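Local coordinates for hydrazine synthase subunit alpha (Candidatus Kuenenia stuttgartiensis, PDB 5C2V), which forms part of the hydrazine synthase complex and catalyses the condensation of hydroxylamine with ammonia to hydrazine, using heme c, at residues D[28-39]-D[377-388]; D[69-77]-D[106-115]. All blocks are in the same frame, centred on the assembly; numbering follows the deposited sequence.

Contact 1: residues D[28-39]-D[377-388]; sequences PVSQILFTQSPR and DPNWNDHQPAPV. With CA (calcium ion), chain B.
Thr35 and His383 form an antiparallel hydrogen-bonded pair where the six-bladed beta-propeller closes: strand 381-387, from the end of the propeller, joins the early strand 31-37 in one blade, the molecular velcro of this fold. Thr35 N donates to His383 O (2.9 Å) and His383 N donates back to Thr35 O; the ladder continues to Ser37 and Asn381 on one side and to Val388 N with Gln31 O on the other. A beta bulge shifts the register between Leu33 and Thr35. At this bulge the extended side chain of Gln384 runs beside Thr35, whose OG1 donates to Gln384 OE1 (2.7 Å) in the plane of the amide carbonyl; OE1 also accepts from Asp81 N. The His383 ring takes Thr35 CB over one face and, at its edge, Ser37 OG, which is hydrogen-bonded to Ser57 OG.

Next to this, the Gln36 amide lies almost parallel to the Trp380 indole (planes 5° apart), with OE1 4.0 Å above the ring plane. Arg58 NE holds that oxygen, while Gln36 NE2 bonds weakly to Asp382 OD1. A bend at chi3 (51°) brings Arg39 NH1 to Pro378 O, 2.9 Å away. Beside Trp380 and Asp382 a calcium ion holds the type I turn 377-380, bound by Asp377 O, Trp380 O, Phe358 O and Asp376 OD2. Asp382 OD2 sits 2.4 Å from calcium and also accepts Asp377 N on its syn side, 24° out of the carboxylate plane.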
loop_
_atom_site.group_PDB
_atom_site.type_symbol
_atom_site.label_atom_id
_atom_site.label_comp_id
_atom_site.label_asym_id
_atom_site.label_seq_id
_atom_site.Cartn_x
_atom_site.Cartn_y
_atom_site.Cartn_z
ATOM N N PRO D 28 -8.365 -47.085 -1.561
ATOM C CA PRO D 28 -7.318 -46.948 -2.581
ATOM C C PRO D 28 -7.795 -46.174 -3.808
ATOM O O PRO D 28 -8.981 -46.217 -4.134
ATOM C CB PRO D 28 -6.994 -48.401 -2.952
ATOM C CG PRO D 28 -7.485 -49.215 -1.799
ATOM C CD PRO D 28 -8.694 -48.495 -1.295
ATOM N N VAL D 29 -6.880 -45.474 -4.475
ATOM C CA VAL D 29 -7.228 -44.728 -5.681
ATOM C C VAL D 29 -6.544 -45.313 -6.914
ATOM O O VAL D 29 -5.336 -45.156 -7.095
ATOM C CB VAL D 29 -6.832 -43.243 -5.550
ATOM C CG1 VAL D 29 -7.114 -42.496 -6.847
ATOM C CG2 VAL D 29 -7.557 -42.597 -4.379
ATOM N N SER D 30 -7.315 -45.998 -7.755
ATOM C CA SER D 30 -6.778 -46.541 -9.001
ATOM C C SER D 30 -7.106 -45.714 -10.247
ATOM O O SER D 30 -6.600 -46.005 -11.330
ATOM C CB SER D 30 -7.282 -47.973 -9.201
ATOM O OG SER D 30 -8.691 -48.003 -9.341
ATOM N N GLN D 31 -7.930 -44.679 -10.100
ATOM C CA GLN D 31 -8.422 -43.930 -11.260
ATOM C C GLN D 31 -8.677 -42.461 -10.933
ATOM O O GLN D 31 -9.030 -42.120 -9.804
ATOM C CB GLN D 31 -9.706 -44.566 -11.810
ATOM C CG GLN D 31 -9.506 -45.898 -12.531
ATOM C CD GLN D 31 -10.779 -46.424 -13.170
ATOM O OE1 GLN D 31 -11.843 -45.812 -13.062
ATOM N NE2 GLN D 31 -10.675 -47.566 -13.842
ATOM N N ILE D 32 -8.497 -41.591 -11.924
ATOM C CA ILE D 32 -8.721 -40.160 -11.729
ATOM C C ILE D 32 -9.499 -39.526 -12.883
ATOM O O ILE D 32 -9.391 -39.955 -14.031
ATOM C CB ILE D 32 -7.387 -39.393 -11.554
ATOM C CG1 ILE D 32 -6.526 -39.504 -12.816
ATOM C CG2 ILE D 32 -6.620 -39.896 -10.336
ATOM C CD1 ILE D 32 -5.248 -38.698 -12.753
ATOM N N LEU D 33 -10.285 -38.503 -12.565
ATOM C CA LEU D 33 -10.991 -37.722 -13.574
ATOM C C LEU D 33 -10.330 -36.359 -13.726
ATOM O O LEU D 33 -9.958 -35.741 -12.729
ATOM C CB LEU D 33 -12.464 -37.543 -13.199
ATOM C CG LEU D 33 -13.401 -38.748 -13.260
ATOM C CD1 LEU D 33 -14.700 -38.437 -12.535
ATOM C CD2 LEU D 33 -13.680 -39.123 -14.703
ATOM N N PHE D 34 -10.180 -35.883 -14.958
ATOM C CA PHE D 34 -9.651 -34.533 -15.148
ATOM C C PHE D 34 -10.070 -33.895 -16.469
ATOM O O PHE D 34 -10.514 -34.573 -17.395
ATOM C CB PHE D 34 -8.121 -34.528 -15.027
ATOM C CG PHE D 34 -7.416 -35.367 -16.055
ATOM C CD1 PHE D 34 -6.987 -34.810 -17.249
ATOM C CD2 PHE D 34 -7.159 -36.707 -15.817
ATOM C CE1 PHE D 34 -6.329 -35.577 -18.192
ATOM C CE2 PHE D 34 -6.502 -37.479 -16.757
ATOM C CZ PHE D 34 -6.087 -36.913 -17.946
ATOM N N THR D 35 -9.925 -32.575 -16.530
ATOM C CA THR D 35 -10.322 -31.791 -17.691
ATOM C C THR D 35 -9.144 -31.514 -18.620
ATOM O O THR D 35 -8.060 -31.122 -18.176
ATOM C CB THR D 35 -10.945 -30.443 -17.267
ATOM O OG1 THR D 35 -12.024 -30.676 -16.352
ATOM C CG2 THR D 35 -11.467 -29.683 -18.478
ATOM N N GLN D 36 -9.370 -31.729 -19.912
ATOM C CA GLN D 36 -8.404 -31.377 -20.943
ATOM C C GLN D 36 -8.944 -30.234 -21.792
ATOM O O GLN D 36 -10.039 -30.329 -22.352
ATOM C CB GLN D 36 -8.084 -32.583 -21.826
ATOM C CG GLN D 36 -7.315 -33.686 -21.126
ATOM C CD GLN D 36 -6.981 -34.836 -22.055
ATOM O OE1 GLN D 36 -7.716 -35.118 -23.001
ATOM N NE2 GLN D 36 -5.863 -35.503 -21.793
ATOM N N SER D 37 -8.171 -29.156 -21.885
ATOM C CA SER D 37 -8.574 -27.989 -22.660
ATOM C C SER D 37 -7.586 -27.726 -23.790
ATOM O O SER D 37 -6.397 -27.983 -23.640
ATOM C CB SER D 37 -8.685 -26.758 -21.757
ATOM O OG SER D 37 -9.712 -26.923 -20.795
ATOM N N PRO D 38 -8.076 -27.223 -24.933
ATOM C CA PRO D 38 -7.159 -26.867 -26.022
ATOM C C PRO D 38 -6.201 -25.777 -25.560
ATOM O O PRO D 38 -6.607 -24.957 -24.736
ATOM C CB PRO D 38 -8.095 -26.350 -27.122
ATOM C CG PRO D 38 -9.449 -26.885 -26.769
ATOM C CD PRO D 38 -9.480 -26.948 -25.276
ATOM N N ARG D 39 -4.972 -25.734 -26.068
ATOM C CA ARG D 39 -4.091 -24.673 -25.612
ATOM C C ARG D 39 -4.295 -23.502 -26.551
ATOM O O ARG D 39 -3.752 -23.455 -27.654
ATOM C CB ARG D 39 -2.629 -25.128 -25.614
ATOM C CG ARG D 39 -2.401 -26.520 -25.048
ATOM C CD ARG D 39 -1.022 -27.047 -25.422
ATOM N NE ARG D 39 0.036 -26.090 -25.110
ATOM C CZ ARG D 39 1.324 -26.291 -25.367
ATOM N NH1 ARG D 39 1.720 -27.416 -25.946
ATOM N NH2 ARG D 39 2.218 -25.365 -25.047
ATOM N N ASP D 377 -0.270 -34.632 -21.678
ATOM C CA ASP D 377 -0.398 -34.651 -23.127
ATOM C C ASP D 377 0.115 -33.321 -23.656
ATOM O O ASP D 377 -0.318 -32.271 -23.193
ATOM C CB ASP D 377 -1.857 -34.886 -23.541
ATOM C CG ASP D 377 -2.011 -35.227 -25.016
ATOM O OD1 ASP D 377 -1.146 -34.844 -25.829
ATOM O OD2 ASP D 377 -3.015 -35.883 -25.367
ATOM N N PRO D 378 1.061 -33.358 -24.605
ATOM C CA PRO D 378 1.575 -32.126 -25.215
ATOM C C PRO D 378 0.511 -31.340 -25.985
ATOM O O PRO D 378 0.703 -30.152 -26.245
ATOM C CB PRO D 378 2.661 -32.637 -26.165
ATOM C CG PRO D 378 3.104 -33.928 -25.566
ATOM C CD PRO D 378 1.860 -34.536 -24.985
ATOM N N ASN D 379 -0.591 -31.993 -26.341
ATOM C CA ASN D 379 -1.641 -31.349 -27.124
ATOM C C ASN D 379 -2.781 -30.779 -26.282
ATOM O O ASN D 379 -3.712 -30.179 -26.820
ATOM C CB ASN D 379 -2.214 -32.333 -28.147
ATOM C CG ASN D 379 -1.185 -32.778 -29.168
ATOM O OD1 ASN D 379 0.017 -32.769 -28.900
ATOM N ND2 ASN D 379 -1.654 -33.170 -30.346
ATOM N N TRP D 380 -2.712 -30.965 -24.968
ATOM C CA TRP D 380 -3.787 -30.518 -24.088
ATOM C C TRP D 380 -3.288 -29.862 -22.803
ATOM O O TRP D 380 -2.295 -30.285 -22.212
ATOM C CB TRP D 380 -4.699 -31.693 -23.715
ATOM C CG TRP D 380 -5.406 -32.337 -24.870
ATOM C CD1 TRP D 380 -4.961 -33.385 -25.621
ATOM C CD2 TRP D 380 -6.696 -31.989 -25.391
ATOM N NE1 TRP D 380 -5.888 -33.706 -26.583
ATOM C CE2 TRP D 380 -6.962 -32.863 -26.463
ATOM C CE3 TRP D 380 -7.648 -31.020 -25.057
ATOM C CZ2 TRP D 380 -8.139 -32.797 -27.205
ATOM C CZ3 TRP D 380 -8.817 -30.957 -25.795
ATOM C CH2 TRP D 380 -9.053 -31.841 -26.856
ATOM N N ASN D 381 -3.996 -28.833 -22.358
ATOM C CA ASN D 381 -3.818 -28.366 -20.998
ATOM C C ASN D 381 -4.577 -29.324 -20.102
ATOM O O ASN D 381 -5.799 -29.457 -20.206
ATOM C CB ASN D 381 -4.323 -26.935 -20.820
ATOM C CG ASN D 381 -3.275 -25.898 -21.170
ATOM O OD1 ASN D 381 -2.075 -26.152 -21.067
ATOM N ND2 ASN D 381 -3.725 -24.718 -21.584
ATOM N N ASP D 382 -3.842 -29.996 -19.226
ATOM C CA ASP D 382 -4.418 -31.027 -18.382
ATOM C C ASP D 382 -4.561 -30.482 -16.972
ATOM O O ASP D 382 -3.569 -30.302 -16.266
ATOM C CB ASP D 382 -3.543 -32.284 -18.407
ATOM C CG ASP D 382 -3.240 -32.753 -19.824
ATOM O OD1 ASP D 382 -4.198 -32.961 -20.597
ATOM O OD2 ASP D 382 -2.047 -32.899 -20.175
ATOM N N HIS D 383 -5.798 -30.217 -16.563
ATOM C CA HIS D 383 -6.028 -29.580 -15.273
ATOM C C HIS D 383 -7.309 -30.068 -14.611
ATOM O O HIS D 383 -8.006 -30.929 -15.145
ATOM C CB HIS D 383 -6.061 -28.056 -15.431
ATOM C CG HIS D 383 -7.275 -27.541 -16.138
ATOM N ND1 HIS D 383 -7.572 -27.863 -17.445
ATOM C CD2 HIS D 383 -8.262 -26.711 -15.723
ATOM C CE1 HIS D 383 -8.693 -27.261 -17.801
ATOM N NE2 HIS D 383 -9.131 -26.556 -16.774
ATOM N N GLN D 384 -7.602 -29.506 -13.442
ATOM C CA GLN D 384 -8.731 -29.924 -12.611
ATOM C C GLN D 384 -8.747 -31.426 -12.315
ATOM O O GLN D 384 -9.732 -32.100 -12.613
ATOM C CB GLN D 384 -10.051 -29.519 -13.272
ATOM C CG GLN D 384 -10.319 -28.025 -13.270
ATOM C CD GLN D 384 -11.616 -27.667 -13.968
ATOM O OE1 GLN D 384 -12.083 -28.393 -14.846
ATOM N NE2 GLN D 384 -12.208 -26.543 -13.578
ATOM N N PRO D 385 -7.657 -31.959 -11.731
ATOM C CA PRO D 385 -7.679 -33.387 -11.402
ATOM C C PRO D 385 -8.653 -33.699 -10.268
ATOM O O PRO D 385 -8.642 -33.023 -9.239
ATOM C CB PRO D 385 -6.235 -33.672 -10.984
ATOM C CG PRO D 385 -5.750 -32.379 -10.440
ATOM C CD PRO D 385 -6.426 -31.304 -11.250
ATOM N N ALA D 386 -9.486 -34.715 -10.464
ATOM C CA ALA D 386 -10.443 -35.134 -9.447
ATOM C C ALA D 386 -10.425 -36.651 -9.296
ATOM O O ALA D 386 -11.186 -37.350 -9.962
ATOM C CB ALA D 386 -11.840 -34.646 -9.793
ATOM N N PRO D 387 -9.547 -37.162 -8.418
ATOM C CA PRO D 387 -9.371 -38.606 -8.224
ATOM C C PRO D 387 -10.632 -39.272 -7.687
ATOM O O PRO D 387 -11.390 -38.639 -6.951
ATOM C CB PRO D 387 -8.234 -38.684 -7.203
ATOM C CG PRO D 387 -8.330 -37.406 -6.447
ATOM C CD PRO D 387 -8.749 -36.379 -7.459
ATOM N N VAL D 388 -10.857 -40.531 -8.051
ATOM C CA VAL D 388 -12.035 -41.238 -7.571
ATOM C C VAL D 388 -11.726 -41.947 -6.252
ATOM O O VAL D 388 -10.674 -42.571 -6.090
ATOM C CB VAL D 388 -12.576 -42.249 -8.623
ATOM C CG1 VAL D 388 -12.735 -41.566 -9.974
ATOM C CG2 VAL D 388 -11.678 -43.472 -8.753
HETATM CA CA CA B . -0.586 -31.209 -21.159
#

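Contact 2: residues D[69-77]-D[106-115]. With BET (trimethyl glycine), chain C.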
loop_
_atom_site.group_PDB
_atom_site.type_symbol
_atom_site.label_atom_id
_atom_site.label_comp_id
_atom_site.label_asym_id
_atom_site.label_seq_id
_atom_site.Cartn_x
_atom_site.Cartn_y
_atom_site.Cartn_z
ATOM N N LEU D 69 -6.939 -44.316 -21.120
ATOM C CA LEU D 69 -7.662 -43.048 -21.082
ATOM C C LEU D 69 -8.980 -43.139 -21.850
ATOM O O LEU D 69 -9.035 -43.724 -22.931
ATOM C CB LEU D 69 -6.797 -41.922 -21.652
ATOM C CG LEU D 69 -7.378 -40.508 -21.583
ATOM C CD1 LEU D 69 -7.626 -40.105 -20.138
ATOM C CD2 LEU D 69 -6.457 -39.514 -22.269
ATOM N N LYS D 70 -10.038 -42.556 -21.291
ATOM C CA LYS D 70 -11.358 -42.604 -21.922
ATOM C C LYS D 70 -12.099 -41.268 -21.839
ATOM O O LYS D 70 -12.113 -40.621 -20.791
ATOM C CB LYS D 70 -12.207 -43.707 -21.285
ATOM C CG LYS D 70 -13.622 -43.798 -21.835
ATOM C CD LYS D 70 -14.420 -44.894 -21.147
ATOM C CE LYS D 70 -15.842 -44.952 -21.681
ATOM N NZ LYS D 70 -16.640 -46.030 -21.032
ATOM N N VAL D 71 -12.719 -40.869 -22.948
ATOM C CA VAL D 71 -13.488 -39.628 -23.011
ATOM C C VAL D 71 -14.972 -39.871 -22.737
ATOM O O VAL D 71 -15.655 -40.535 -23.516
ATOM C CB VAL D 71 -13.350 -38.942 -24.385
ATOM C CG1 VAL D 71 -14.220 -37.696 -24.446
ATOM C CG2 VAL D 71 -11.895 -38.601 -24.671
ATOM N N LEU D 72 -15.456 -39.344 -21.616
ATOM C CA LEU D 72 -16.855 -39.496 -21.217
ATOM C C LEU D 72 -17.797 -38.486 -21.879
ATOM O O LEU D 72 -18.960 -38.787 -22.150
ATOM C CB LEU D 72 -16.980 -39.389 -19.693
ATOM C CG LEU D 72 -16.556 -40.602 -18.857
ATOM C CD1 LEU D 72 -15.045 -40.792 -18.849
ATOM C CD2 LEU D 72 -17.086 -40.495 -17.438
ATOM N N THR D 73 -17.280 -37.290 -22.135
ATOM C CA THR D 73 -18.092 -36.128 -22.502
ATOM C C THR D 73 -18.277 -35.911 -24.003
ATOM O O THR D 73 -18.724 -34.842 -24.418
ATOM C CB THR D 73 -17.522 -34.843 -21.886
ATOM O OG1 THR D 73 -16.114 -34.768 -22.139
ATOM C CG2 THR D 73 -17.769 -34.840 -20.386
ATOM N N ASN D 74 -17.917 -36.908 -24.808
ATOM C CA ASN D 74 -17.928 -36.797 -26.270
ATOM C C ASN D 74 -19.222 -36.218 -26.855
ATOM O O ASN D 74 -19.225 -35.711 -27.976
ATOM C CB ASN D 74 -17.680 -38.174 -26.896
ATOM C CG ASN D 74 -16.292 -38.309 -27.492
ATOM O OD1 ASN D 74 -15.711 -37.336 -27.972
ATOM N ND2 ASN D 74 -15.756 -39.524 -27.471
ATOM N N ASP D 75 -20.317 -36.301 -26.105
ATOM C CA ASP D 75 -21.571 -35.674 -26.512
ATOM C C ASP D 75 -21.571 -34.162 -26.276
ATOM O O ASP D 75 -22.464 -33.456 -26.746
ATOM C CB ASP D 75 -22.751 -36.307 -25.770
ATOM C CG ASP D 75 -22.984 -37.749 -26.169
ATOM O OD1 ASP D 75 -22.018 -38.410 -26.603
ATOM O OD2 ASP D 75 -24.135 -38.220 -26.050
ATOM N N PHE D 76 -20.577 -33.669 -25.544
ATOM C CA PHE D 76 -20.500 -32.247 -25.216
ATOM C C PHE D 76 -19.408 -31.529 -26.002
ATOM O O PHE D 76 -18.283 -32.016 -26.105
ATOM C CB PHE D 76 -20.257 -32.055 -23.718
ATOM C CG PHE D 76 -21.420 -32.453 -22.856
ATOM C CD1 PHE D 76 -22.420 -31.542 -22.560
ATOM C CD2 PHE D 76 -21.509 -33.732 -22.336
ATOM C CE1 PHE D 76 -23.492 -31.902 -21.765
ATOM C CE2 PHE D 76 -22.578 -34.099 -21.539
ATOM C CZ PHE D 76 -23.571 -33.182 -21.255
ATOM N N ALA D 77 -19.744 -30.363 -26.544
ATOM C CA ALA D 77 -18.763 -29.527 -27.224
ATOM C C ALA D 77 -17.771 -28.964 -26.212
ATOM O O ALA D 77 -16.568 -28.911 -26.465
ATOM C CB ALA D 77 -19.450 -28.403 -27.985
ATOM N N TRP D 106 -24.555 -30.607 -15.301
ATOM C CA TRP D 106 -24.935 -31.960 -15.679
ATOM C C TRP D 106 -24.348 -32.956 -14.687
ATOM O O TRP D 106 -23.487 -32.601 -13.886
ATOM C CB TRP D 106 -24.452 -32.287 -17.095
ATOM C CG TRP D 106 -24.864 -31.291 -18.142
ATOM C CD1 TRP D 106 -24.358 -30.036 -18.326
ATOM C CD2 TRP D 106 -25.848 -31.479 -19.167
ATOM N NE1 TRP D 106 -24.977 -29.427 -19.390
ATOM C CE2 TRP D 106 -25.895 -30.293 -19.925
ATOM C CE3 TRP D 106 -26.699 -32.533 -19.512
ATOM C CZ2 TRP D 106 -26.758 -30.130 -21.007
ATOM C CZ3 TRP D 106 -27.554 -32.371 -20.588
ATOM C CH2 TRP D 106 -27.577 -31.178 -21.321
ATOM N N GLU D 107 -24.820 -34.196 -14.731
ATOM C CA GLU D 107 -24.200 -35.265 -13.957
ATOM C C GLU D 107 -24.306 -36.592 -14.694
ATOM O O GLU D 107 -25.261 -36.826 -15.437
ATOM C CB GLU D 107 -24.829 -35.387 -12.565
ATOM C CG GLU D 107 -26.346 -35.321 -12.525
ATOM C CD GLU D 107 -26.902 -35.786 -11.189
ATOM O OE1 GLU D 107 -26.313 -36.712 -10.593
ATOM O OE2 GLU D 107 -27.919 -35.229 -10.727
ATOM N N MET D 108 -23.318 -37.457 -14.491
ATOM C CA MET D 108 -23.314 -38.765 -15.134
ATOM C C MET D 108 -22.496 -39.774 -14.336
ATOM O O MET D 108 -21.680 -39.399 -13.496
ATOM C CB MET D 108 -22.767 -38.666 -16.559
ATOM C CG MET D 108 -21.256 -38.506 -16.635
ATOM S SD MET D 108 -20.592 -38.808 -18.284
ATOM C CE MET D 108 -21.414 -37.526 -19.228
ATOM N N ASN D 109 -22.723 -41.054 -14.606
ATOM C CA ASN D 109 -21.985 -42.120 -13.942
ATOM C C ASN D 109 -20.525 -42.151 -14.379
ATOM O O ASN D 109 -20.170 -41.613 -15.427
ATOM C CB ASN D 109 -22.643 -43.473 -14.212
ATOM C CG ASN D 109 -24.080 -43.527 -13.736
ATOM O OD1 ASN D 109 -24.437 -42.908 -12.734
ATOM N ND2 ASN D 109 -24.915 -44.269 -14.454
ATOM N N ILE D 110 -19.684 -42.780 -13.563
ATOM C CA ILE D 110 -18.253 -42.857 -13.836
ATOM C C ILE D 110 -17.963 -43.660 -15.109
ATOM O O ILE D 110 -16.939 -43.457 -15.761
ATOM C CB ILE D 110 -17.492 -43.479 -12.636
ATOM C CG1 ILE D 110 -15.977 -43.367 -12.827
ATOM C CG2 ILE D 110 -17.918 -44.925 -12.408
ATOM C CD1 ILE D 110 -15.172 -43.979 -11.700
ATOM N N ASP D 111 -18.879 -44.555 -15.470
ATOM C CA ASP D 111 -18.700 -45.394 -16.652
ATOM C C ASP D 111 -19.040 -44.651 -17.941
ATOM O O ASP D 111 -18.655 -45.074 -19.031
ATOM C CB ASP D 111 -19.547 -46.667 -16.540
ATOM C CG ASP D 111 -21.011 -46.379 -16.243
ATOM O OD1 ASP D 111 -21.518 -45.311 -16.645
ATOM O OD2 ASP D 111 -21.661 -47.233 -15.604
ATOM N N GLY D 112 -19.759 -43.541 -17.810
ATOM C CA GLY D 112 -20.183 -42.771 -18.965
ATOM C C GLY D 112 -21.672 -42.839 -19.258
ATOM O O GLY D 112 -22.163 -42.135 -20.141
ATOM N N SER D 113 -22.393 -43.686 -18.530
ATOM C CA SER D 113 -23.839 -43.792 -18.704
ATOM C C SER D 113 -24.583 -42.850 -17.759
ATOM O O SER D 113 -23.967 -42.157 -16.950
ATOM C CB SER D 113 -24.303 -45.234 -18.478
ATOM O OG SER D 113 -23.962 -45.683 -17.178
ATOM N N GLY D 114 -25.909 -42.828 -17.869
ATOM C CA GLY D 114 -26.746 -42.058 -16.963
ATOM C C GLY D 114 -26.560 -40.552 -17.021
ATOM O O GLY D 114 -26.278 -39.920 -16.004
ATOM N N LEU D 115 -26.720 -39.974 -18.207
ATOM C CA LEU D 115 -26.552 -38.534 -18.386
ATOM C C LEU D 115 -27.842 -37.778 -18.063
ATOM O O LEU D 115 -28.882 -38.023 -18.674
ATOM C CB LEU D 115 -26.091 -38.232 -19.817
ATOM C CG LEU D 115 -25.594 -36.825 -20.176
ATOM C CD1 LEU D 115 -26.735 -35.923 -20.632
ATOM C CD2 LEU D 115 -24.848 -36.199 -19.007
HETATM N N BET C . -14.754 -32.688 -28.359
HETATM C CA BET C . -14.192 -33.718 -29.330
HETATM C C BET C . -12.730 -34.204 -28.826
HETATM O O BET C . -11.788 -33.802 -29.553
HETATM O OXT BET C . -12.738 -34.912 -27.792
HETATM C C1 BET C . -15.751 -31.795 -29.074
HETATM C C2 BET C . -13.648 -31.799 -27.789
HETATM C C3 BET C . -15.517 -33.377 -27.243
#
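Phe76 and Trp106 provide the aromatic part of this contact in a T-shaped (edge-to-face) arrangement. The CE1-CZ edge of Phe76 is directed at the indole face, with planes 75° apart and CE1 3.4 Å from Trp106 CE2. With CG anti to the carbonyl carbon (chi1 -69°), the Phe76 ring reaches over the intervening strand 90-97 to Trp106. A second edge-to-face partner, Phe93 of that strand, adds to the cluster, and the indole is tethered through NE1 to Gly95 O.

Apolar packing extends the cluster in two directions. Leu115 CD2 approaches the Phe76 ring in its plane, 4.0 Å from CZ, while the methyl end of Met108, whose chain bends at chi3, lies obliquely to the same ring. Met108 SD in turn meets Leu72 CB at 3.9 Å. The CD2 branch of Leu72 reaches past the sulfur to the turn 109-112, where it rests 3.4 Å from Ile110 O.

The polar link lies to one side of the aromatic cluster: Lys70, fully extended, donates from NZ to Asp111 O (3.0 Å), with the nitrogen tilted 20° from the carbonyl plane. The Asp111 carboxylate forms an Asx turn, OD1 accepting Ser113 N; Asn109 ND2 donates to Ser113 OG, nearly straight and in its amide plane.

Close to the ligand, Phe76 O lies 3.3 Å from C3 of trimethyl glycine. The whole is a blade-to-blade junction of a beta-propeller: 69-77 leaves the outer strand of one blade, lines the trimethyl glycine pocket and enters the first strand of the next, against whose third strand and turn it packs.

Overall arrangement
Contact 1 closes the propeller ring, and contact 2 joins the closing blade to the blade that follows it; both segments of contact 2 lie in the 337 residues between those of contact 1. Their centres are 14 Å apart, and strands 31-37, 381-387 and 69-71 share one sheet. The two contacts touch directly, Val388 CG1 packing 3.8 Å from Ile110 CD1, and Phe34 CZ lying 4.2 Å from Leu69 CD1. Both contacts approach trimethyl glycine: the Trp380 side chain of contact 1 comes within about 4 Å of it, while Asn74, Phe76 and Ala77 of contact 2 line its pocket with Gly56 and Arg58. Both contacts lie away from the heme sites.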